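Diadenosine tetraphosphatase, putative (Trypanosoma brucei, PDB 2QJC) probably hydrolyses phosphate esters or anhydrides such as diadenosine tetraphosphate, as a calcineurin-like metallophosphoesterase with two manganese ions bound in its active site. Local coordinates at residues Leu38-Phe43 with Cys240-Pro245; Asp48-Val53 with Arg68-Leu73; Pro127-Ile132 with Asp151-Asp156; Leu144-Pro149 with Arg162-Lys167. All coordinates share one frame; numbering follows the deposited sequence.

Contact 1: residues Leu38-Phe43 with Cys240-Pro245; sequences LRAVSF and CIISVP
Ile242 and Val244, alternate residues of strand 240-245, direct their CB atoms at the last turn of helix 31-41 and pack on Val41 and Ala40. With CG2 of Ile242 trans to its backbone N (chi1 -69° for CG1), the methyl branch is placed 3.9 Å from Val41 CG1 and 3.7 Å from the carbonyl oxygen of Ala40. The longer branch runs on extended, and its CD1 reaches the same Val41 CG1 at 4.0 Å, so both arms of the isoleucine straddle one methyl. The two side chains meet at a slant. Val244 uses CG1, which stands 3.5 Å from Ala40 CB, tighter than usual for carbons. No hydrogen bond crosses the interface, and the evidence for cohesion is apolar contact. Just beyond, Ser42 takes a positive phi (62°) and ends the helix in a Schellman motif, with Phe43 N bonded to Leu38 O at 3.0 Å. Val41 also touches Ile22 of strand 21-24. Helix 31-41 thus spans from the inner strands to the edge strand 240-245, as the connection of a beta-alpha-beta crossover lying on one sheet of the calcineurin-like fold.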
# COMPACT_ATOMS: atom_id res chain seq x y z
N LEU A 38 15.29 1.65 -3.52
CA LEU A 38 15.46 1.19 -4.89
C LEU A 38 16.90 0.74 -5.13
O LEU A 38 17.14 -0.27 -5.81
CB LEU A 38 15.06 2.30 -5.87
CG LEU A 38 13.56 2.63 -5.84
CD1 LEU A 38 13.27 3.75 -6.82
CD2 LEU A 38 12.74 1.39 -6.20
N ARG A 39 17.86 1.47 -4.57
CA ARG A 39 19.26 1.09 -4.69
C ARG A 39 19.47 -0.17 -3.86
O ARG A 39 20.26 -1.04 -4.23
CB ARG A 39 20.19 2.19 -4.15
CG ARG A 39 20.38 3.38 -5.08
CD ARG A 39 21.50 4.29 -4.60
NE ARG A 39 21.14 5.00 -3.37
CZ ARG A 39 20.37 6.08 -3.34
NH1 ARG A 39 19.86 6.58 -4.46
NH2 ARG A 39 20.10 6.66 -2.18
N ALA A 40 18.75 -0.27 -2.75
CA ALA A 40 18.85 -1.42 -1.86
C ALA A 40 18.34 -2.74 -2.46
O ALA A 40 18.65 -3.82 -1.94
CB ALA A 40 18.13 -1.13 -0.55
N VAL A 41 17.57 -2.66 -3.53
CA VAL A 41 17.06 -3.88 -4.16
C VAL A 41 17.64 -4.03 -5.57
O VAL A 41 17.34 -5.00 -6.27
CB VAL A 41 15.51 -3.90 -4.27
CG1 VAL A 41 14.89 -3.62 -2.91
CG2 VAL A 41 15.04 -2.89 -5.31
N SER A 42 18.45 -3.06 -5.98
CA SER A 42 19.06 -3.07 -7.30
C SER A 42 17.99 -3.02 -8.38
O SER A 42 17.97 -3.83 -9.30
CB SER A 42 19.93 -4.32 -7.48
OG SER A 42 20.94 -4.39 -6.49
N PHE A 43 17.09 -2.05 -8.24
CA PHE A 43 15.98 -1.85 -9.17
C PHE A 43 16.50 -1.62 -10.59
O PHE A 43 17.34 -0.76 -10.82
CB PHE A 43 15.15 -0.65 -8.73
CG PHE A 43 13.95 -0.39 -9.60
CD1 PHE A 43 12.85 -1.23 -9.56
CD2 PHE A 43 13.94 0.69 -10.48
CE1 PHE A 43 11.75 -1.00 -10.38
CE2 PHE A 43 12.86 0.93 -11.30
CZ PHE A 43 11.76 0.09 -11.26
N CYS A 240 10.92 -12.20 -0.15
CA CYS A 240 11.92 -11.71 0.80
C CYS A 240 11.74 -10.23 1.10
O CYS A 240 11.47 -9.42 0.20
CB CYS A 240 13.33 -11.96 0.26
SG CYS A 240 13.80 -13.71 0.18
N ILE A 241 11.91 -9.87 2.36
CA ILE A 241 11.77 -8.48 2.79
C ILE A 241 13.11 -7.75 2.84
O ILE A 241 14.04 -8.17 3.54
CB ILE A 241 11.10 -8.40 4.19
CG1 ILE A 241 9.82 -9.24 4.21
CG2 ILE A 241 10.77 -6.95 4.53
CD1 ILE A 241 8.77 -8.80 3.22
N ILE A 242 13.21 -6.66 2.09
CA ILE A 242 14.41 -5.82 2.07
C ILE A 242 13.99 -4.43 2.54
O ILE A 242 13.02 -3.87 2.03
CB ILE A 242 15.00 -5.70 0.66
CG1 ILE A 242 15.59 -7.04 0.21
CG2 ILE A 242 16.07 -4.61 0.64
CD1 ILE A 242 16.15 -7.01 -1.19
N SER A 243 14.72 -3.87 3.50
CA SER A 243 14.39 -2.55 4.02
C SER A 243 15.61 -1.67 4.23
O SER A 243 16.75 -2.14 4.22
CB SER A 243 13.65 -2.68 5.36
OG SER A 243 14.50 -3.22 6.35
N VAL A 244 15.35 -0.38 4.41
CA VAL A 244 16.38 0.61 4.65
C VAL A 244 15.87 1.52 5.77
O VAL A 244 14.68 1.51 6.10
CB VAL A 244 16.63 1.49 3.39
CG1 VAL A 244 17.16 0.64 2.26
CG2 VAL A 244 15.36 2.20 2.99
N PRO A 245 16.78 2.30 6.37
CA PRO A 245 16.42 3.22 7.46
C PRO A 245 15.33 4.21 7.05
O PRO A 245 15.33 4.72 5.93
CB PRO A 245 17.74 3.92 7.77
CG PRO A 245 18.74 2.82 7.51
CD PRO A 245 18.24 2.25 6.20

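Contact 2: residues Asp48-Val53 with Arg68-Leu73; sequences DTLVAV and RLLKRL
Leu50 carries the contact of strand 49-52 with helix 63-73, meeting Leu70 and Leu73. Two residues earlier, Asp48 lies off the helix and binds elsewhere: its OD2 accepts from Lys44 N and forms a salt bridge with Arg20. Thr49 follows with its CB pointing away from the helix, its backbone bonded to Arg20 and Ile22, along the adjacent strand 21-24 and the residue before it. At Leu50 the side chain turns to the helix. Its CG is trans to the backbone N (chi1 -179°), which extends the chain outward, and only CD2 makes close contact: 3.9 Å to Leu70 CD2 and 4.4 Å to Leu73 CD1. Leu70 approaches nearly perpendicular to Leu50; its CB points along the interface, but chi1 of -64° swings the branched end inward. The backbone of Leu50 is bonded to Tyr76, the first residue of strand 76-77, which places the contact within a beta-alpha-beta unit: strand 49-52, helix 63-73 and the adjacent parallel strand 76-77. Leu34 and Leu38 of helix 31-41 pack beside the leucines from the preceding crossover, so both helices share this face of the sheet. Val51 points the other way, touching Tyr76, and pairs through its backbone with Ile22 and Val24. Ala52 faces the helix again, its CB 4.7 Å from Leu70 CD1, the branch not engaged by Leu50. At Val53 the strand has ended, and its carbonyl oxygen bonds ND1 of His141, a manganese ligand.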
# COMPACT_ATOMS: atom_id res chain seq x y z
N ASP A 48 12.38 -4.80 -13.85
CA ASP A 48 11.54 -5.00 -12.68
C ASP A 48 10.27 -4.16 -12.77
O ASP A 48 10.20 -3.20 -13.54
CB ASP A 48 12.27 -4.63 -11.39
CG ASP A 48 13.60 -5.35 -11.25
OD1 ASP A 48 13.64 -6.56 -11.53
OD2 ASP A 48 14.59 -4.70 -10.85
N THR A 49 9.28 -4.55 -11.98
CA THR A 49 8.02 -3.83 -11.92
C THR A 49 7.90 -3.37 -10.47
O THR A 49 8.18 -4.14 -9.54
CB THR A 49 6.84 -4.74 -12.26
OG1 THR A 49 7.07 -5.33 -13.54
CG2 THR A 49 5.54 -3.94 -12.32
N LEU A 50 7.50 -2.13 -10.27
CA LEU A 50 7.37 -1.59 -8.93
C LEU A 50 5.89 -1.37 -8.59
O LEU A 50 5.13 -0.88 -9.42
CB LEU A 50 8.13 -0.26 -8.83
CG LEU A 50 8.15 0.46 -7.48
CD1 LEU A 50 8.70 -0.46 -6.38
CD2 LEU A 50 9.02 1.71 -7.60
N VAL A 51 5.49 -1.77 -7.39
CA VAL A 51 4.10 -1.59 -6.95
C VAL A 51 4.06 -1.06 -5.52
O VAL A 51 4.61 -1.67 -4.61
CB VAL A 51 3.32 -2.93 -7.00
CG1 VAL A 51 1.86 -2.69 -6.67
CG2 VAL A 51 3.46 -3.59 -8.36
N ALA A 52 3.40 0.08 -5.32
CA ALA A 52 3.27 0.67 -3.98
C ALA A 52 1.96 0.24 -3.33
O ALA A 52 0.99 -0.08 -4.01
CB ALA A 52 3.32 2.19 -4.08
N VAL A 53 1.92 0.24 -1.99
CA VAL A 53 0.72 -0.14 -1.26
C VAL A 53 -0.18 1.08 -0.99
O VAL A 53 -1.22 0.98 -0.34
CB VAL A 53 1.05 -0.83 0.09
CG1 VAL A 53 1.90 -2.09 -0.16
CG2 VAL A 53 1.75 0.16 1.03
N ARG A 68 5.83 11.88 -8.55
CA ARG A 68 6.43 12.12 -9.85
C ARG A 68 7.50 11.09 -10.18
O ARG A 68 7.70 10.73 -11.33
CB ARG A 68 7.02 13.53 -9.91
CG ARG A 68 5.98 14.58 -10.25
CD ARG A 68 6.47 15.98 -9.93
NE ARG A 68 5.51 16.98 -10.38
CZ ARG A 68 5.45 18.23 -9.93
NH1 ARG A 68 6.31 18.63 -9.00
NH2 ARG A 68 4.53 19.07 -10.39
N LEU A 69 8.20 10.61 -9.15
CA LEU A 69 9.22 9.60 -9.34
C LEU A 69 8.54 8.31 -9.80
O LEU A 69 8.96 7.68 -10.77
CB LEU A 69 9.97 9.35 -8.02
CG LEU A 69 10.93 8.15 -8.03
CD1 LEU A 69 11.95 8.32 -9.15
CD2 LEU A 69 11.64 8.06 -6.70
N LEU A 70 7.49 7.92 -9.09
CA LEU A 70 6.75 6.71 -9.43
C LEU A 70 6.19 6.80 -10.85
O LEU A 70 6.16 5.81 -11.58
CB LEU A 70 5.63 6.46 -8.42
CG LEU A 70 6.14 6.20 -7.00
CD1 LEU A 70 4.98 6.13 -6.02
CD2 LEU A 70 6.94 4.90 -6.98
N LYS A 71 5.74 8.00 -11.23
CA LYS A 71 5.19 8.23 -12.56
C LYS A 71 6.24 8.02 -13.66
O LYS A 71 6.01 7.29 -14.62
CB LYS A 71 4.61 9.64 -12.66
CG LYS A 71 4.08 10.01 -14.05
CD LYS A 71 3.50 11.42 -14.04
CE LYS A 71 3.11 11.88 -15.45
NZ LYS A 71 2.14 10.95 -16.11
N ARG A 72 7.39 8.68 -13.51
CA ARG A 72 8.45 8.56 -14.51
C ARG A 72 8.96 7.12 -14.59
O ARG A 72 9.47 6.69 -15.63
CB ARG A 72 9.62 9.51 -14.18
CG ARG A 72 10.52 9.04 -13.04
CD ARG A 72 11.03 10.22 -12.20
NE ARG A 72 12.18 10.92 -12.77
CZ ARG A 72 13.40 10.40 -12.88
NH1 ARG A 72 13.64 9.16 -12.46
NH2 ARG A 72 14.39 11.12 -13.38
N LEU A 73 8.83 6.37 -13.50
CA LEU A 73 9.28 4.98 -13.48
C LEU A 73 8.27 3.99 -14.04
O LEU A 73 8.58 2.82 -14.24
CB LEU A 73 9.65 4.55 -12.05
CG LEU A 73 10.93 5.15 -11.47
CD1 LEU A 73 11.12 4.65 -10.05
CD2 LEU A 73 12.12 4.77 -12.34

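Contact 3: residues Pro127-Ile132 with Asp151-Asp156; sequences PHIIRI and DRQYED
His128, just before strand 129-132 and with CG trans to its carbonyl carbon (chi1 -61°), and Glu155, at the start of helix 155-160 with CG trans to its backbone N (chi1 166°) and an extended chain beyond, are brought together by these torsions. The strand belongs to one of the two five-stranded mixed sheets of the calcineurin-like phosphoesterase fold, lying between strands 11-13 and 137-140. Glu155 CB sits over one face of the imidazole, 4.0 Å from His128 CE1, and Glu155 CG leads out past that corner, 3.6 Å from CE1. The carboxylate then turns back to the same carbon: Glu155 OE2 approaches His128 CE1 from near the ring plane, at 3.0 Å, with the two planes 68° apart. His128 ND1 and NE2 stand 4.1 and 3.8 Å from Glu155 OE2, so the approach is to a C-H and no N-H bond is formed. The carboxylate may still polarise the ring. His128 sits about 7 Å, side chain to side chain, from His141, a ligand of the second manganese ion. At the first strand residue, Ile129 crosses Gln153 at close to a right angle. Gln153 bends at chi2, which sends its amide away from Ile129 to the loop before: OE1 accepts from His145 N, and NE2 makes a weak bond to Pro149 O. What remains for the isoleucine is the aliphatic part of the glutamine, CG lying 4.1 Å from Ile129 CD1.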
# COMPACT_ATOMS: atom_id res chain seq x y z
N PRO A 127 -6.04 2.18 -8.64
CA PRO A 127 -7.09 1.22 -8.29
C PRO A 127 -6.97 0.93 -6.79
O PRO A 127 -6.04 1.41 -6.13
CB PRO A 127 -6.73 -0.00 -9.14
CG PRO A 127 -5.23 0.01 -9.10
CD PRO A 127 -4.89 1.50 -9.28
N HIS A 128 -7.90 0.15 -6.25
CA HIS A 128 -7.88 -0.19 -4.84
C HIS A 128 -7.13 -1.50 -4.63
O HIS A 128 -6.49 -1.71 -3.59
CB HIS A 128 -9.32 -0.35 -4.32
CG HIS A 128 -10.14 0.89 -4.43
ND1 HIS A 128 -10.03 1.95 -3.54
CD2 HIS A 128 -11.09 1.26 -5.32
CE1 HIS A 128 -10.87 2.90 -3.89
NE2 HIS A 128 -11.53 2.51 -4.96
N ILE A 129 -7.22 -2.38 -5.62
CA ILE A 129 -6.59 -3.69 -5.55
C ILE A 129 -5.87 -4.06 -6.84
O ILE A 129 -6.37 -3.80 -7.94
CB ILE A 129 -7.66 -4.77 -5.27
CG1 ILE A 129 -8.36 -4.46 -3.95
CG2 ILE A 129 -7.01 -6.16 -5.22
CD1 ILE A 129 -9.61 -5.29 -3.70
N ILE A 130 -4.70 -4.66 -6.71
CA ILE A 130 -3.94 -5.10 -7.88
C ILE A 130 -3.59 -6.58 -7.72
O ILE A 130 -3.03 -6.99 -6.69
CB ILE A 130 -2.63 -4.28 -8.07
CG1 ILE A 130 -2.98 -2.84 -8.42
CG2 ILE A 130 -1.78 -4.90 -9.19
CD1 ILE A 130 -1.77 -1.92 -8.49
N ARG A 131 -3.95 -7.38 -8.72
CA ARG A 131 -3.66 -8.81 -8.70
C ARG A 131 -2.45 -9.10 -9.60
O ARG A 131 -2.39 -8.64 -10.74
CB ARG A 131 -4.87 -9.61 -9.21
CG ARG A 131 -6.17 -9.35 -8.46
CD ARG A 131 -7.28 -10.31 -8.91
NE ARG A 131 -7.23 -11.58 -8.18
CZ ARG A 131 -8.13 -12.55 -8.30
NH1 ARG A 131 -9.15 -12.42 -9.14
NH2 ARG A 131 -8.02 -13.65 -7.56
N ILE A 132 -1.50 -9.86 -9.07
CA ILE A 132 -0.27 -10.25 -9.78
C ILE A 132 -0.25 -11.77 -9.71
O ILE A 132 0.53 -12.37 -8.95
CB ILE A 132 0.99 -9.67 -9.09
CG1 ILE A 132 0.85 -8.15 -8.95
CG2 ILE A 132 2.25 -10.00 -9.89
CD1 ILE A 132 1.82 -7.53 -7.96
N ASP A 151 -13.62 -9.33 -6.18
CA ASP A 151 -14.28 -8.34 -7.02
C ASP A 151 -15.47 -7.66 -6.34
O ASP A 151 -16.07 -6.73 -6.90
CB ASP A 151 -14.74 -9.00 -8.32
CG ASP A 151 -13.58 -9.56 -9.12
OD1 ASP A 151 -12.69 -8.78 -9.50
OD2 ASP A 151 -13.57 -10.79 -9.36
N ARG A 152 -15.81 -8.11 -5.14
CA ARG A 152 -16.93 -7.53 -4.40
C ARG A 152 -16.51 -7.02 -3.03
O ARG A 152 -17.20 -7.22 -2.03
CB ARG A 152 -18.06 -8.55 -4.28
CG ARG A 152 -18.66 -8.92 -5.62
CD ARG A 152 -19.89 -9.79 -5.49
NE ARG A 152 -20.48 -10.07 -6.80
CZ ARG A 152 -21.59 -10.78 -6.98
NH1 ARG A 152 -22.23 -11.29 -5.94
NH2 ARG A 152 -22.05 -10.98 -8.21
N GLN A 153 -15.36 -6.34 -2.99
CA GLN A 153 -14.84 -5.78 -1.76
C GLN A 153 -15.33 -4.33 -1.68
O GLN A 153 -15.83 -3.79 -2.66
CB GLN A 153 -13.31 -5.82 -1.76
CG GLN A 153 -12.70 -7.24 -1.81
CD GLN A 153 -12.61 -7.90 -0.44
OE1 GLN A 153 -12.22 -7.26 0.55
NE2 GLN A 153 -12.94 -9.18 -0.37
N TYR A 154 -15.18 -3.72 -0.50
CA TYR A 154 -15.61 -2.34 -0.29
C TYR A 154 -14.43 -1.41 -0.00
O TYR A 154 -13.53 -1.76 0.75
CB TYR A 154 -16.61 -2.28 0.87
CG TYR A 154 -17.96 -2.91 0.55
CD1 TYR A 154 -18.54 -3.85 1.40
CD2 TYR A 154 -18.65 -2.56 -0.61
CE1 TYR A 154 -19.78 -4.42 1.11
CE2 TYR A 154 -19.88 -3.12 -0.91
CZ TYR A 154 -20.44 -4.05 -0.05
OH TYR A 154 -21.66 -4.61 -0.37
N GLU A 155 -14.46 -0.23 -0.62
CA GLU A 155 -13.41 0.77 -0.50
C GLU A 155 -13.02 1.18 0.92
O GLU A 155 -11.83 1.24 1.24
CB GLU A 155 -13.81 2.01 -1.31
CG GLU A 155 -12.99 3.25 -1.01
CD GLU A 155 -13.19 4.33 -2.05
OE1 GLU A 155 -14.31 4.42 -2.60
OE2 GLU A 155 -12.24 5.11 -2.30
N ASP A 156 -14.01 1.48 1.76
CA ASP A 156 -13.72 1.88 3.13
C ASP A 156 -12.95 0.79 3.87
O ASP A 156 -11.99 1.08 4.60
CB ASP A 156 -15.03 2.23 3.86
CG ASP A 156 -15.99 1.05 3.95
OD1 ASP A 156 -16.25 0.40 2.92
OD2 ASP A 156 -16.51 0.78 5.06

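Contact 4: residues Leu144-Pro149 with Arg162-Lys167; sequences LHPQRP and RNLIEK. With PO4 (phosphate ion), chain D.
Leu164 of strand 163-166 meets Pro146 and His145 of a type I beta turn, His145 to Arg148, in the loop that precedes helix 155-160. The strand is the middle one of a small antiparallel sheet and opens with a classic beta bulge, Arg162 and Asn163 both facing Thr180. Leu164 sends CB toward the turn. With chi1 at -80°, CG is trans to the carbonyl carbon, and it comes within 4.7 Å of Pro146 CD. From there the branches part: Leu164 CD1 comes up against the CG-CD side of Pro146, 3.6 Å from CD and 3.7 Å from CG, while CD2 comes in obliquely 4.3 Å from His145 NE2. The His145 ring is fixed at both nitrogens. NE2 bonds the carbonyl of Leu177, and ND1 accepts Gln147 N at 3.1 Å, the donor lying in the ring plane, which ties the imidazole to its own turn. On the side opposite Leu164, Arg148 CZ is 3.9 Å above the plane. Beside the bulge lies a phosphate, probably from the crystallisation liquor and also held by His82 and Tyr227. The extended Arg162 makes a salt bridge with Asp205 through NH1, while Arg162 NH2 donates to phosphate O2 at 2.8 Å, with an angle of 151°.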
# COMPACT_ATOMS: atom_id res chain seq x y z
N LEU A 144 -8.02 -7.18 3.00
CA LEU A 144 -9.16 -7.68 2.24
C LEU A 144 -10.11 -8.40 3.21
O LEU A 144 -9.66 -9.04 4.16
CB LEU A 144 -8.71 -8.67 1.17
CG LEU A 144 -7.86 -8.14 0.00
CD1 LEU A 144 -7.39 -9.31 -0.85
CD2 LEU A 144 -8.68 -7.17 -0.84
N HIS A 145 -11.41 -8.27 2.99
CA HIS A 145 -12.36 -8.96 3.86
C HIS A 145 -12.32 -10.43 3.44
O HIS A 145 -12.64 -10.77 2.31
CB HIS A 145 -13.76 -8.38 3.70
CG HIS A 145 -14.71 -8.80 4.79
ND1 HIS A 145 -15.02 -10.12 5.03
CD2 HIS A 145 -15.36 -8.08 5.73
CE1 HIS A 145 -15.83 -10.20 6.07
NE2 HIS A 145 -16.05 -8.97 6.51
N PRO A 146 -11.91 -11.32 4.36
CA PRO A 146 -11.82 -12.76 4.08
C PRO A 146 -13.12 -13.50 3.77
O PRO A 146 -13.09 -14.70 3.52
CB PRO A 146 -11.14 -13.30 5.33
CG PRO A 146 -11.67 -12.39 6.41
CD PRO A 146 -11.55 -11.03 5.76
N GLN A 147 -14.25 -12.80 3.78
CA GLN A 147 -15.51 -13.46 3.49
C GLN A 147 -16.22 -12.88 2.27
O GLN A 147 -17.36 -13.26 1.97
CB GLN A 147 -16.44 -13.41 4.71
CG GLN A 147 -15.82 -14.00 5.97
CD GLN A 147 -16.79 -14.06 7.15
OE1 GLN A 147 -17.51 -13.10 7.43
NE2 GLN A 147 -16.78 -15.18 7.87
N ARG A 148 -15.56 -11.96 1.58
CA ARG A 148 -16.13 -11.35 0.38
C ARG A 148 -15.25 -11.65 -0.83
O ARG A 148 -14.02 -11.74 -0.70
CB ARG A 148 -16.24 -9.83 0.53
CG ARG A 148 -16.93 -9.33 1.79
CD ARG A 148 -16.99 -7.80 1.75
NE ARG A 148 -17.35 -7.21 3.04
CZ ARG A 148 -18.56 -7.24 3.57
NH1 ARG A 148 -19.56 -7.84 2.93
NH2 ARG A 148 -18.79 -6.66 4.74
N PRO A 149 -15.87 -11.81 -2.01
CA PRO A 149 -15.13 -12.08 -3.24
C PRO A 149 -14.23 -10.88 -3.56
O PRO A 149 -14.61 -9.74 -3.30
CB PRO A 149 -16.24 -12.25 -4.28
CG PRO A 149 -17.37 -12.82 -3.47
CD PRO A 149 -17.32 -11.97 -2.22
N ARG A 162 -8.11 -2.63 10.23
CA ARG A 162 -7.02 -3.07 11.11
C ARG A 162 -7.46 -4.35 11.83
O ARG A 162 -6.67 -5.28 12.04
CB ARG A 162 -6.70 -2.00 12.16
CG ARG A 162 -6.06 -0.74 11.61
CD ARG A 162 -6.01 0.35 12.68
NE ARG A 162 -5.90 1.70 12.12
CZ ARG A 162 -4.76 2.24 11.72
NH1 ARG A 162 -3.62 1.57 11.82
NH2 ARG A 162 -4.75 3.47 11.22
N ASN A 163 -8.74 -4.39 12.19
CA ASN A 163 -9.32 -5.50 12.92
C ASN A 163 -10.59 -6.11 12.29
O ASN A 163 -11.26 -5.51 11.46
CB ASN A 163 -9.65 -5.05 14.35
CG ASN A 163 -8.44 -5.04 15.27
OD1 ASN A 163 -7.30 -4.92 14.82
ND2 ASN A 163 -8.68 -5.17 16.57
N LEU A 164 -10.89 -7.33 12.73
CA LEU A 164 -12.08 -8.07 12.31
C LEU A 164 -12.72 -8.61 13.60
O LEU A 164 -12.07 -9.29 14.41
CB LEU A 164 -11.71 -9.22 11.37
CG LEU A 164 -11.45 -8.87 9.90
CD1 LEU A 164 -10.78 -10.05 9.19
CD2 LEU A 164 -12.76 -8.50 9.22
N ILE A 165 -14.00 -8.29 13.78
CA ILE A 165 -14.74 -8.70 14.97
C ILE A 165 -15.88 -9.65 14.62
O ILE A 165 -16.68 -9.37 13.72
CB ILE A 165 -15.37 -7.49 15.68
CG1 ILE A 165 -14.34 -6.36 15.82
CG2 ILE A 165 -15.90 -7.91 17.04
CD1 ILE A 165 -14.93 -5.07 16.33
N GLU A 166 -15.96 -10.77 15.33
CA GLU A 166 -17.01 -11.75 15.09
C GLU A 166 -18.34 -11.15 15.51
O GLU A 166 -18.56 -10.87 16.68
CB GLU A 166 -16.73 -13.03 15.88
CG GLU A 166 -15.34 -13.61 15.63
CD GLU A 166 -15.17 -15.01 16.18
OE1 GLU A 166 -15.86 -15.93 15.68
OE2 GLU A 166 -14.36 -15.20 17.11
N LYS A 167 -19.22 -10.94 14.53
CA LYS A 167 -20.54 -10.37 14.77
C LYS A 167 -21.35 -10.30 13.48
O LYS A 167 -21.06 -9.50 12.59
CB LYS A 167 -20.42 -8.96 15.36
CG LYS A 167 -19.35 -8.10 14.70
CD LYS A 167 -19.49 -6.62 15.05
CE LYS A 167 -20.69 -6.00 14.35
NZ LYS A 167 -20.69 -4.52 14.44
P PO4 D . -1.93 5.66 8.85
O1 PO4 D . -0.42 5.68 9.46
O2 PO4 D . -2.71 4.45 9.54
O3 PO4 D . -2.61 7.01 9.20
O4 PO4 D . -1.85 5.43 7.32

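Contacts 1 and 2, with centres about 14 Å apart, lie on the same sheet and use helices 31-41 and 63-73, which pack side by side on it; Leu38 CD2 touches Leu50 CD2 at 4.0 Å. Contact 3 lies on the other five-stranded sheet, centres about 19 Å from contact 2, and the two sheets meet where Val51 CG1 is 4.1 Å from Ile130 CD1. Contacts 3 and 4, centres about 14 Å apart, interlace along the chain; strand 163-166 of contact 4 follows helix 155-160 and belongs to a separate three-stranded antiparallel sheet. Contact 1 encloses the other three in sequence, while contact 2 closes before 3 and 4 begin. Contacts 1 and 4 are farthest apart, about 31 Å between centres.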